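Local coordinates for EreC (Klebsiella pneumoniae, PDB 6XCQ), which probably hydrolyses the macrolactone ester of erythromycin and related macrolides, the esterase reaction behind a form of macrolide resistance, at residues Ile155-Pro158 with Asn159-Pro163; Pro358-Leu362 with Gly363-Val367; Tyr382-Ala386 with Cys387-Asp391. The protein carries 1 engineered substitution. All blocks are in the same frame, centred on the assembly; numbering follows the deposited sequence.

Contact 1 of 3, residues Ile155-Pro158 with Asn159-Pro163; sequences IDLP and NTLNP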
loop_
_atom_site.group_PDB
_atom_site.type_symbol
_atom_site.label_atom_id
_atom_site.label_comp_id
_atom_site.label_asym_id
_atom_site.label_seq_id
_atom_site.Cartn_x
_atom_site.Cartn_y
_atom_site.Cartn_z
ATOM N N ILE A 155 0.741 6.510 -0.431
ATOM C CA ILE A 155 1.070 6.523 0.985
ATOM C C ILE A 155 2.423 5.892 1.260
ATOM O O ILE A 155 2.821 5.775 2.427
ATOM C CB ILE A 155 -0.017 5.825 1.829
ATOM C CG1 ILE A 155 -0.056 4.335 1.514
ATOM C CG2 ILE A 155 -1.384 6.469 1.617
ATOM C CD1 ILE A 155 -0.950 3.537 2.437
ATOM N N ASP A 156 3.144 5.487 0.225
ATOM C CA ASP A 156 4.318 4.639 0.358
ATOM C C ASP A 156 5.574 5.404 -0.027
ATOM O O ASP A 156 5.519 6.526 -0.527
ATOM C CB ASP A 156 4.184 3.410 -0.548
ATOM C CG ASP A 156 4.953 2.195 -0.043
ATOM O OD1 ASP A 156 5.781 2.311 0.893
ATOM O OD2 ASP A 156 4.713 1.107 -0.608
ATOM N N LEU A 157 6.713 4.753 0.181
ATOM C CA LEU A 157 7.932 5.077 -0.556
ATOM C C LEU A 157 7.688 4.838 -2.041
ATOM O O LEU A 157 6.713 4.161 -2.395
ATOM C CB LEU A 157 9.084 4.207 -0.064
ATOM C CG LEU A 157 9.249 4.222 1.450
ATOM C CD1 LEU A 157 10.213 3.139 1.880
ATOM C CD2 LEU A 157 9.741 5.603 1.891
ATOM N N PRO A 158 8.534 5.348 -2.943
ATOM C CA PRO A 158 8.476 4.857 -4.324
ATOM C C PRO A 158 8.554 3.338 -4.314
ATOM O O PRO A 158 9.480 2.763 -3.722
ATOM C CB PRO A 158 9.702 5.511 -4.988
ATOM C CG PRO A 158 10.587 5.884 -3.867
ATOM C CD PRO A 158 9.649 6.296 -2.764
ATOM N N ASN A 159 7.564 2.664 -4.906
ATOM C CA ASN A 159 7.586 1.205 -4.798
ATOM C C ASN A 159 8.723 0.587 -5.606
ATOM O O ASN A 159 8.894 -0.640 -5.595
ATOM C CB ASN A 159 6.223 0.610 -5.179
ATOM C CG ASN A 159 5.765 0.988 -6.570
ATOM O OD1 ASN A 159 6.563 1.155 -7.486
ATOM N ND2 ASN A 159 4.449 1.092 -6.741
ATOM N N THR A 160 9.511 1.423 -6.280
ATOM C CA THR A 160 10.781 1.046 -6.887
ATOM C C THR A 160 11.954 1.175 -5.933
ATOM O O THR A 160 13.039 0.674 -6.252
ATOM C CB THR A 160 11.073 1.941 -8.096
ATOM O OG1 THR A 160 11.037 3.305 -7.664
ATOM C CG2 THR A 160 10.044 1.735 -9.204
ATOM N N LEU A 161 11.763 1.857 -4.787
ATOM C CA LEU A 161 12.857 2.318 -3.915
ATOM C C LEU A 161 13.918 3.090 -4.707
ATOM O O LEU A 161 15.088 3.137 -4.338
ATOM C CB LEU A 161 13.491 1.165 -3.117
ATOM C CG LEU A 161 12.517 0.363 -2.237
ATOM C CD1 LEU A 161 13.235 -0.720 -1.395
ATOM C CD2 LEU A 161 11.705 1.289 -1.334
ATOM N N ASN A 162 13.509 3.745 -5.790
ATOM C CA ASN A 162 14.425 4.598 -6.529
ATOM C C ASN A 162 14.196 6.037 -6.079
ATOM O O ASN A 162 13.111 6.582 -6.331
ATOM C CB ASN A 162 14.188 4.461 -8.030
ATOM C CG ASN A 162 15.062 5.395 -8.860
ATOM O OD1 ASN A 162 15.802 6.239 -8.331
ATOM N ND2 ASN A 162 14.978 5.244 -10.177
ATOM N N PRO A 163 15.163 6.683 -5.424
ATOM C CA PRO A 163 14.947 8.048 -4.905
ATOM C C PRO A 163 15.056 9.159 -5.936
ATOM O O PRO A 163 14.961 10.336 -5.556
ATOM C CB PRO A 163 16.059 8.191 -3.859
ATOM C CG PRO A 163 17.180 7.368 -4.416
ATOM C CD PRO A 163 16.497 6.163 -5.078
#

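Contact 2 of 3, residues Pro358-Leu362 with Gly363-Val367; sequences PGSPL and GFSVV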
loop_
_atom_site.group_PDB
_atom_site.type_symbol
_atom_site.label_atom_id
_atom_site.label_comp_id
_atom_site.label_asym_id
_atom_site.label_seq_id
_atom_site.Cartn_x
_atom_site.Cartn_y
_atom_site.Cartn_z
ATOM N N PRO A 358 16.252 -15.027 -11.892
ATOM C CA PRO A 358 17.204 -14.399 -12.816
ATOM C C PRO A 358 16.574 -14.202 -14.184
ATOM O O PRO A 358 15.790 -15.028 -14.652
ATOM C CB PRO A 358 18.369 -15.399 -12.870
ATOM C CG PRO A 358 18.217 -16.268 -11.649
ATOM C CD PRO A 358 16.743 -16.312 -11.360
ATOM N N GLY A 359 16.896 -13.073 -14.809
ATOM C CA GLY A 359 16.343 -12.720 -16.091
ATOM C C GLY A 359 15.025 -11.974 -16.031
ATOM O O GLY A 359 14.696 -11.245 -16.973
ATOM N N SER A 360 14.260 -12.139 -14.955
ATOM C CA SER A 360 12.988 -11.439 -14.855
ATOM C C SER A 360 13.232 -9.936 -14.741
ATOM O O SER A 360 14.148 -9.505 -14.030
ATOM C CB SER A 360 12.183 -11.935 -13.655
ATOM O OG SER A 360 12.780 -11.519 -12.440
ATOM N N PRO A 361 12.435 -9.118 -15.428
ATOM C CA PRO A 361 12.729 -7.677 -15.478
ATOM C C PRO A 361 12.744 -7.002 -14.118
ATOM O O PRO A 361 13.492 -6.035 -13.923
ATOM C CB PRO A 361 11.605 -7.129 -16.368
ATOM C CG PRO A 361 10.503 -8.142 -16.268
ATOM C CD PRO A 361 11.193 -9.466 -16.138
ATOM N N LEU A 362 11.951 -7.484 -13.162
ATOM C CA LEU A 362 11.895 -6.877 -11.839
ATOM C C LEU A 362 12.487 -7.775 -10.754
ATOM O O LEU A 362 12.260 -7.537 -9.569
ATOM C CB LEU A 362 10.453 -6.482 -11.513
ATOM C CG LEU A 362 9.919 -5.142 -12.084
ATOM C CD1 LEU A 362 10.286 -4.847 -13.552
ATOM C CD2 LEU A 362 8.404 -5.047 -11.872
ATOM N N GLY A 363 13.258 -8.795 -11.131
ATOM C CA GLY A 363 13.912 -9.634 -10.150
ATOM C C GLY A 363 13.015 -10.631 -9.460
ATOM O O GLY A 363 13.473 -11.341 -8.556
ATOM N N PHE A 364 11.744 -10.691 -9.829
ATOM C CA PHE A 364 10.884 -11.751 -9.340
ATOM C C PHE A 364 9.870 -12.066 -10.416
ATOM O O PHE A 364 9.665 -11.292 -11.358
ATOM C CB PHE A 364 10.167 -11.382 -8.037
ATOM C CG PHE A 364 9.145 -10.284 -8.190
ATOM C CD1 PHE A 364 9.532 -8.956 -8.144
ATOM C CD2 PHE A 364 7.804 -10.581 -8.364
ATOM C CE1 PHE A 364 8.606 -7.947 -8.281
ATOM C CE2 PHE A 364 6.868 -9.574 -8.497
ATOM C CZ PHE A 364 7.270 -8.257 -8.455
ATOM N N SER A 365 9.226 -13.207 -10.251
ATOM C CA SER A 365 8.184 -13.640 -11.158
ATOM C C SER A 365 6.950 -13.957 -10.333
ATOM O O SER A 365 7.011 -14.084 -9.108
ATOM C CB SER A 365 8.638 -14.858 -11.977
ATOM O OG SER A 365 9.518 -14.460 -13.010
ATOM N N VAL A 366 5.824 -14.067 -11.020
ATOM C CA VAL A 366 4.540 -14.368 -10.408
ATOM C C VAL A 366 4.088 -15.680 -11.009
ATOM O O VAL A 366 3.821 -15.747 -12.215
ATOM C CB VAL A 366 3.503 -13.268 -10.665
ATOM C CG1 VAL A 366 2.141 -13.699 -10.133
ATOM C CG2 VAL A 366 3.969 -11.955 -10.046
ATOM N N VAL A 367 4.011 -16.722 -10.181
ATOM C CA VAL A 367 3.697 -18.068 -10.631
ATOM C C VAL A 367 2.557 -18.620 -9.786
ATOM O O VAL A 367 2.472 -18.355 -8.582
ATOM C CB VAL A 367 4.926 -19.001 -10.564
ATOM C CG1 VAL A 367 6.032 -18.477 -11.447
ATOM C CG2 VAL A 367 5.425 -19.135 -9.137
HETATM O O HOH W 1 9.755 -9.699 -13.280
#

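Contact 3 of 3, residues Tyr382-Ala386 with Cys387-Asp391; sequences YIIDA and CGTED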
loop_
_atom_site.group_PDB
_atom_site.type_symbol
_atom_site.label_atom_id
_atom_site.label_comp_id
_atom_site.label_asym_id
_atom_site.label_seq_id
_atom_site.Cartn_x
_atom_site.Cartn_y
_atom_site.Cartn_z
ATOM N N TYR A 382 -13.899 -21.188 8.894
ATOM C CA TYR A 382 -15.034 -20.473 9.465
ATOM C C TYR A 382 -15.967 -19.970 8.374
ATOM O O TYR A 382 -17.191 -20.090 8.490
ATOM C CB TYR A 382 -14.513 -19.308 10.303
ATOM C CG TYR A 382 -15.567 -18.464 10.986
ATOM C CD1 TYR A 382 -16.030 -18.788 12.258
ATOM C CD2 TYR A 382 -16.070 -17.320 10.374
ATOM C CE1 TYR A 382 -16.977 -18.008 12.891
ATOM C CE2 TYR A 382 -17.012 -16.533 11.000
ATOM C CZ TYR A 382 -17.458 -16.877 12.257
ATOM O OH TYR A 382 -18.397 -16.093 12.875
ATOM N N ILE A 383 -15.401 -19.385 7.314
ATOM C CA ILE A 383 -16.191 -18.970 6.155
ATOM C C ILE A 383 -16.967 -20.151 5.595
ATOM O O ILE A 383 -18.163 -20.043 5.291
ATOM C CB ILE A 383 -15.281 -18.351 5.076
ATOM C CG1 ILE A 383 -14.666 -17.041 5.569
ATOM C CG2 ILE A 383 -16.052 -18.143 3.774
ATOM C CD1 ILE A 383 -15.671 -15.983 5.889
ATOM N N ILE A 384 -16.298 -21.298 5.444
ATOM C CA ILE A 384 -16.978 -22.488 4.931
ATOM C C ILE A 384 -18.128 -22.887 5.851
ATOM O O ILE A 384 -19.231 -23.197 5.386
ATOM C CB ILE A 384 -15.980 -23.648 4.743
ATOM C CG1 ILE A 384 -14.982 -23.326 3.628
ATOM C CG2 ILE A 384 -16.713 -24.919 4.391
ATOM C CD1 ILE A 384 -13.806 -24.297 3.578
ATOM N N ASP A 385 -17.892 -22.863 7.168
ATOM C CA ASP A 385 -18.930 -23.231 8.132
ATOM C C ASP A 385 -20.062 -22.211 8.183
ATOM O O ASP A 385 -21.214 -22.574 8.445
ATOM C CB ASP A 385 -18.325 -23.381 9.531
ATOM C CG ASP A 385 -17.294 -24.495 9.613
ATOM O OD1 ASP A 385 -17.274 -25.367 8.726
ATOM O OD2 ASP A 385 -16.496 -24.497 10.573
ATOM N N ALA A 386 -19.759 -20.935 7.968
ATOM C CA ALA A 386 -20.774 -19.896 8.077
ATOM C C ALA A 386 -21.541 -19.747 6.772
ATOM O O ALA A 386 -22.760 -19.964 6.720
ATOM C CB ALA A 386 -20.121 -18.564 8.461
ATOM N N CYS A 387 -20.822 -19.386 5.710
ATOM C CA CYS A 387 -21.405 -19.000 4.436
ATOM C C CYS A 387 -21.510 -20.141 3.438
ATOM O O CYS A 387 -22.287 -20.026 2.490
ATOM C CB CYS A 387 -20.561 -17.891 3.808
ATOM S SG CYS A 387 -20.875 -16.247 4.443
ATOM N N GLY A 388 -20.735 -21.220 3.613
ATOM C CA GLY A 388 -20.559 -22.209 2.569
ATOM C C GLY A 388 -19.507 -21.770 1.557
ATOM O O GLY A 388 -18.790 -20.776 1.734
ATOM N N THR A 389 -19.417 -22.533 0.467
ATOM C CA THR A 389 -18.398 -22.313 -0.553
ATOM C C THR A 389 -18.985 -21.850 -1.875
ATOM O O THR A 389 -18.265 -21.792 -2.872
ATOM C CB THR A 389 -17.590 -23.592 -0.794
ATOM O OG1 THR A 389 -18.451 -24.601 -1.360
ATOM C CG2 THR A 389 -16.965 -24.089 0.510
ATOM N N GLU A 390 -20.278 -21.539 -1.917
ATOM C CA GLU A 390 -20.933 -21.280 -3.196
ATOM C C GLU A 390 -20.499 -19.941 -3.791
ATOM O O GLU A 390 -19.892 -19.894 -4.870
ATOM C CB GLU A 390 -22.446 -21.338 -3.002
ATOM C CG GLU A 390 -23.257 -20.872 -4.167
ATOM C CD GLU A 390 -24.456 -21.747 -4.358
ATOM O OE1 GLU A 390 -24.424 -22.580 -5.280
ATOM O OE2 GLU A 390 -25.406 -21.631 -3.561
ATOM N N ASP A 391 -20.816 -18.838 -3.112
ATOM C CA ASP A 391 -20.407 -17.512 -3.583
ATOM C C ASP A 391 -19.434 -16.883 -2.580
ATOM O O ASP A 391 -18.826 -17.608 -1.787
ATOM C CB ASP A 391 -21.637 -16.618 -3.798
ATOM C CG ASP A 391 -22.419 -16.975 -5.064
ATOM O OD1 ASP A 391 -21.799 -17.206 -6.124
ATOM O OD2 ASP A 391 -23.665 -17.004 -4.998
#

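Contact 1 of 3, residues Ile155-Pro158 with Asn159-Pro163
Pro158 packs its ring along the backbone that folds back over it. Its CB lies 3.7 Å from OG1 of Thr160, and its CG, the far end of the ring, comes to 3.6 Å from the carbonyl O of Asn162. Both neighbours are polar, but their contact with the ring is plain van der Waals packing, and the proline also fixes the backbone torsion where the turn begins. That turn is a type I beta turn from Pro158 to Leu161, closed by a hydrogen bond of 2.7 Å from Leu161 N to Pro158 O; the donor stands well above the carbonyl plane, 52° out of it. The bend lies in the loop between strand 151-154 and helix 164-177, and an ST turn overlaps its second half: Thr160 OG1, placed between its own N and carbonyl carbon (chi1 56°), accepts from Asn162 N at 3.1 Å. A short hydroxyl side chain suits this job of folding back on the main chain. Asn162 then makes the next step, its OD1 receiving Arg164 N at the entrance to the helix. Beside the turn, CD1 of Leu157 meets CD2 of Leu161 at 4.0 Å, the two branched ends slanting past each other. Leu157 also packs on Tyr257 of helix 244-267 and Leu161 on Ala200, while the amide of Asn159 is held by Thr128 and Gln103.

Contact 2 of 3, residues Pro358-Leu362 with Gly363-Val367
Ser360 points its side chain toward the peptides of Gly363 and Phe364. With chi1 at 70°, its hydroxyl sits over its own backbone, and OG lies 2.9 Å from Phe364 N at an angle too poor for a hydrogen bond; Ser357 O is its partner. CB of Ser360 also rests 3.7 Å from OG of Ser365, a hydroxyl held by Ser357 and by the terminal carboxylate of Leu438. The carbonyl of Ser360 accepts from Gly363 N at 3.1 Å, closing a type I beta turn in which Pro361 fills the second position, where its fixed phi of -60° fits well. Leu362 takes the third position of the turn: a water accepts from its N at 3.1 Å and donates to Phe364 O, bridging the two, and CB of Leu362 packs 4.0 Å from CE1 of the Phe364 ring. Leu362 O approaches that ring obliquely, 3.4 Å from CD1, while Ser199 bonds to the same oxygen. Gly363 takes a positive phi of 76°, at which a CB would clash with Leu362 O. Such a tight turn just ahead of strand 365-370 belongs to the connection of a beta hairpin, here the antiparallel pair 349-354 and 365-370.

Contact 3 of 3, residues Tyr382-Ala386 with Cys387-Asp391
Backbone hydrogen bonds join Ile383 and Ile384 to Cys387 and Gly388 where helix 379-387 runs out. Cys387 N gives the regular helical bond to Ile383 O, 2.8 Å long, with the donor tilted 19° from the carbonyl plane. The next amide is divided: Gly388 N makes a weak bond of 3.1 Å to Ile384 O and a second weak one to Ile383 O, and CA of Gly388 adds a C-H...O approach of 3.3 Å to Ile384 O. Gly388 is the first residue to leave helical geometry, and its phi of 82° suits glycine, because a CB would be driven against the preceding carbonyl oxygen. Apolar packing follows just beyond the glycine. Thr389 CG2 reaches back to 3.8 Å from CG1 of Ile384 and 4.0 Å from CG2 of Ile384; OG1 of Thr389 lies between its backbone N and carbonyl carbon (chi1 66°), which sets the methyl anti to the carbonyl carbon and facing Ile384. Leu346 touches both side chains. The covalent interaction is the disulfide from Cys387 SG to Cys393 at strand 392-396. CB of Cys387 lies 3.5 Å from Ile383 O, and Trp33 packs on both Cys387 and Ala386. Since both bonds of the Gly388 amide are weak, the covalent bridge ties the end of the helix to the strand that follows, closing a loop of five residues between the cysteines.

Contacts 1 and 2 are neighbours in space, with centres 19 Å apart and nearest atoms about 7 Å apart, though they do not touch. They share surroundings: helix 126-146 offers Thr128 to the first and Leu127 to the second, and the chain around residues 198-203 reaches both. Contact 3 lies far off, its centre 38 Å from contact 1, on the opposite side of the chain's centre, and 35 Å from contact 2. The main sheet spans this distance: contact 1 follows strand 151-154, at one edge of that sheet, whereas contact 3 leads into strand 392-396, next to the other outermost strand, 33-36. Contact 2 belongs to the separate two-stranded hairpin, whose strand 365-370 precedes helix 379-387.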